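Long-range contact in histone acetyltransferase, ELP3 family (Methanocaldococcus infernus, PDB 6IAD), which converts the wobble uridine at position 34 of tRNA to carboxymethyluridine, using acetyl-CoA and S-adenosyl-L-methionine: residues Arg339-Val344 / Ile383-Leu388. Numbering follows the deposited sequence.
Sequences REVGHV and ILIAFL
The backbone N of L384 gives a short, nearly straight hydrogen bond to R339 O (2.7 Å, 168°). Two residues on, V341 N returns a weak, bent bond to L384 O, 3.0 Å long. Together the two bonds bracket E340 and make a single beta bridge between it and L384, a compact example of how a helix start can be tied through main-chain groups to the first residues of an interior strand: E340 is the N-cap of helix 341-348, and strand 383-392 belongs to the mixed sheet of the GNAT-type acetyltransferase domain. E340 CA adds a C-H···O contact to L384 O, so L384 O is approached by both E340 CA and the amide of V341.

Flanking the bridge, L384 CB lies over one face of the R339 guanidinium; the bend at chi3 (-53°) turns the guanidinium toward L384. On V341, CG2 lies anti to the carbonyl carbon, which carries this methyl over the strand to I385 CG1 at 3.7 Å. The side chain of I385 continues to Y434, a probable acetyl-CoA-binding residue by analogy with relatives. I383 sends CG2 to V341 and CD1 to V344; an alanine here would probably take away the V344 CG1 contact and leave V341 CG2 with I385 alone of the strand's apolar side chains, opening a gap under the first helical turn. There, V344 CG1 rests 3.8 Å from I383 CD1.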
loop_
_atom_site.group_PDB
_atom_site.type_symbol
_atom_site.label_atom_id
_atom_site.label_comp_id
_atom_site.label_asym_id
_atom_site.label_seq_id
_atom_site.Cartn_x
_atom_site.Cartn_y
_atom_site.Cartn_z
ATOM N N ARG A 339 6.154 -13.125 5.103
ATOM C CA ARG A 339 6.351 -13.520 6.490
ATOM C C ARG A 339 5.155 -13.270 7.400
ATOM O O ARG A 339 5.180 -13.716 8.552
ATOM C CB ARG A 339 7.567 -12.789 7.083
ATOM C CG ARG A 339 8.921 -13.290 6.609
ATOM C CD ARG A 339 10.032 -12.345 7.088
ATOM N NE ARG A 339 9.732 -10.971 6.687
ATOM C CZ ARG A 339 9.670 -9.918 7.503
ATOM N NH1 ARG A 339 9.931 -10.034 8.801
ATOM N NH2 ARG A 339 9.364 -8.729 7.000
ATOM N N GLU A 340 4.118 -12.581 6.936
ATOM C CA GLU A 340 3.010 -12.250 7.822
ATOM C C GLU A 340 2.258 -13.509 8.249
ATOM O O GLU A 340 2.163 -14.490 7.503
ATOM C CB GLU A 340 2.058 -11.261 7.150
ATOM C CG GLU A 340 1.508 -11.709 5.811
ATOM C CD GLU A 340 0.420 -10.785 5.306
ATOM O OE1 GLU A 340 0.750 -9.703 4.775
ATOM O OE2 GLU A 340 -0.769 -11.136 5.462
ATOM N N VAL A 341 1.706 -13.459 9.468
ATOM C CA VAL A 341 1.159 -14.651 10.114
ATOM C C VAL A 341 0.208 -15.393 9.186
ATOM O O VAL A 341 0.320 -16.609 8.992
ATOM C CB VAL A 341 0.445 -14.273 11.426
ATOM C CG1 VAL A 341 -0.048 -15.532 12.139
ATOM C CG2 VAL A 341 1.348 -13.463 12.315
ATOM N N GLY A 342 -0.763 -14.672 8.620
ATOM C CA GLY A 342 -1.818 -15.327 7.869
ATOM C C GLY A 342 -1.309 -16.025 6.625
ATOM O O GLY A 342 -1.792 -17.098 6.260
ATOM N N HIS A 343 -0.320 -15.424 5.960
ATOM C CA HIS A 343 0.242 -16.024 4.755
ATOM C C HIS A 343 1.122 -17.220 5.098
ATOM O O HIS A 343 1.060 -18.254 4.422
ATOM C CB HIS A 343 1.025 -14.965 3.978
ATOM C CG HIS A 343 1.413 -15.383 2.592
ATOM N ND1 HIS A 343 2.697 -15.756 2.261
ATOM C CD2 HIS A 343 0.690 -15.467 1.450
ATOM C CE1 HIS A 343 2.748 -16.060 0.977
ATOM N NE2 HIS A 343 1.544 -15.893 0.461
ATOM N N VAL A 344 1.935 -17.110 6.152
ATOM C CA VAL A 344 2.750 -18.245 6.577
ATOM C C VAL A 344 1.860 -19.409 6.996
ATOM O O VAL A 344 2.159 -20.575 6.710
ATOM C CB VAL A 344 3.705 -17.830 7.710
ATOM C CG1 VAL A 344 4.313 -19.052 8.364
ATOM C CG2 VAL A 344 4.806 -16.920 7.176
ATOM N N ILE A 383 8.335 -15.217 11.423
ATOM C CA ILE A 383 6.928 -14.924 11.187
ATOM C C ILE A 383 6.632 -13.541 11.746
ATOM O O ILE A 383 6.920 -13.261 12.917
ATOM C CB ILE A 383 6.003 -15.983 11.824
ATOM C CG1 ILE A 383 6.348 -17.370 11.274
ATOM C CG2 ILE A 383 4.539 -15.625 11.558
ATOM C CD1 ILE A 383 5.540 -18.506 11.871
ATOM N N LEU A 384 6.072 -12.683 10.901
ATOM C CA LEU A 384 5.766 -11.305 11.251
ATOM C C LEU A 384 4.346 -11.230 11.791
ATOM O O LEU A 384 3.404 -11.705 11.148
ATOM C CB LEU A 384 5.925 -10.409 10.026
ATOM C CG LEU A 384 5.602 -8.925 10.173
ATOM C CD1 LEU A 384 6.597 -8.242 11.079
ATOM C CD2 LEU A 384 5.586 -8.281 8.787
ATOM N N ILE A 385 4.205 -10.636 12.974
ATOM C CA ILE A 385 2.923 -10.534 13.660
ATOM C C ILE A 385 2.337 -9.135 13.553
ATOM O O ILE A 385 1.120 -8.976 13.458
ATOM C CB ILE A 385 3.088 -10.942 15.143
ATOM C CG1 ILE A 385 3.438 -12.428 15.246
ATOM C CG2 ILE A 385 1.823 -10.611 15.937
ATOM C CD1 ILE A 385 4.071 -12.818 16.566
ATOM N N ALA A 386 3.185 -8.112 13.588
ATOM C CA ALA A 386 2.722 -6.731 13.607
ATOM C C ALA A 386 3.924 -5.829 13.375
ATOM O O ALA A 386 5.064 -6.212 13.645
ATOM C CB ALA A 386 2.034 -6.391 14.930
ATOM N N PHE A 387 3.660 -4.628 12.867
ATOM C CA PHE A 387 4.754 -3.708 12.592
ATOM C C PHE A 387 4.252 -2.274 12.661
ATOM O O PHE A 387 3.051 -2.001 12.580
ATOM C CB PHE A 387 5.411 -4.012 11.235
ATOM C CG PHE A 387 4.532 -3.740 10.055
ATOM C CD1 PHE A 387 3.684 -4.715 9.566
ATOM C CD2 PHE A 387 4.563 -2.513 9.425
ATOM C CE1 PHE A 387 2.875 -4.461 8.477
ATOM C CE2 PHE A 387 3.756 -2.255 8.337
ATOM C CZ PHE A 387 2.912 -3.227 7.863
ATOM N N LEU A 388 5.203 -1.364 12.847
ATOM C CA LEU A 388 4.945 0.065 12.945
ATOM C C LEU A 388 6.040 0.789 12.184
ATOM O O LEU A 388 7.219 0.445 12.309
ATOM C CB LEU A 388 4.910 0.528 14.406
ATOM C CG LEU A 388 4.659 2.006 14.718
ATOM C CD1 LEU A 388 4.147 2.152 16.156
ATOM C CD2 LEU A 388 5.912 2.852 14.514
#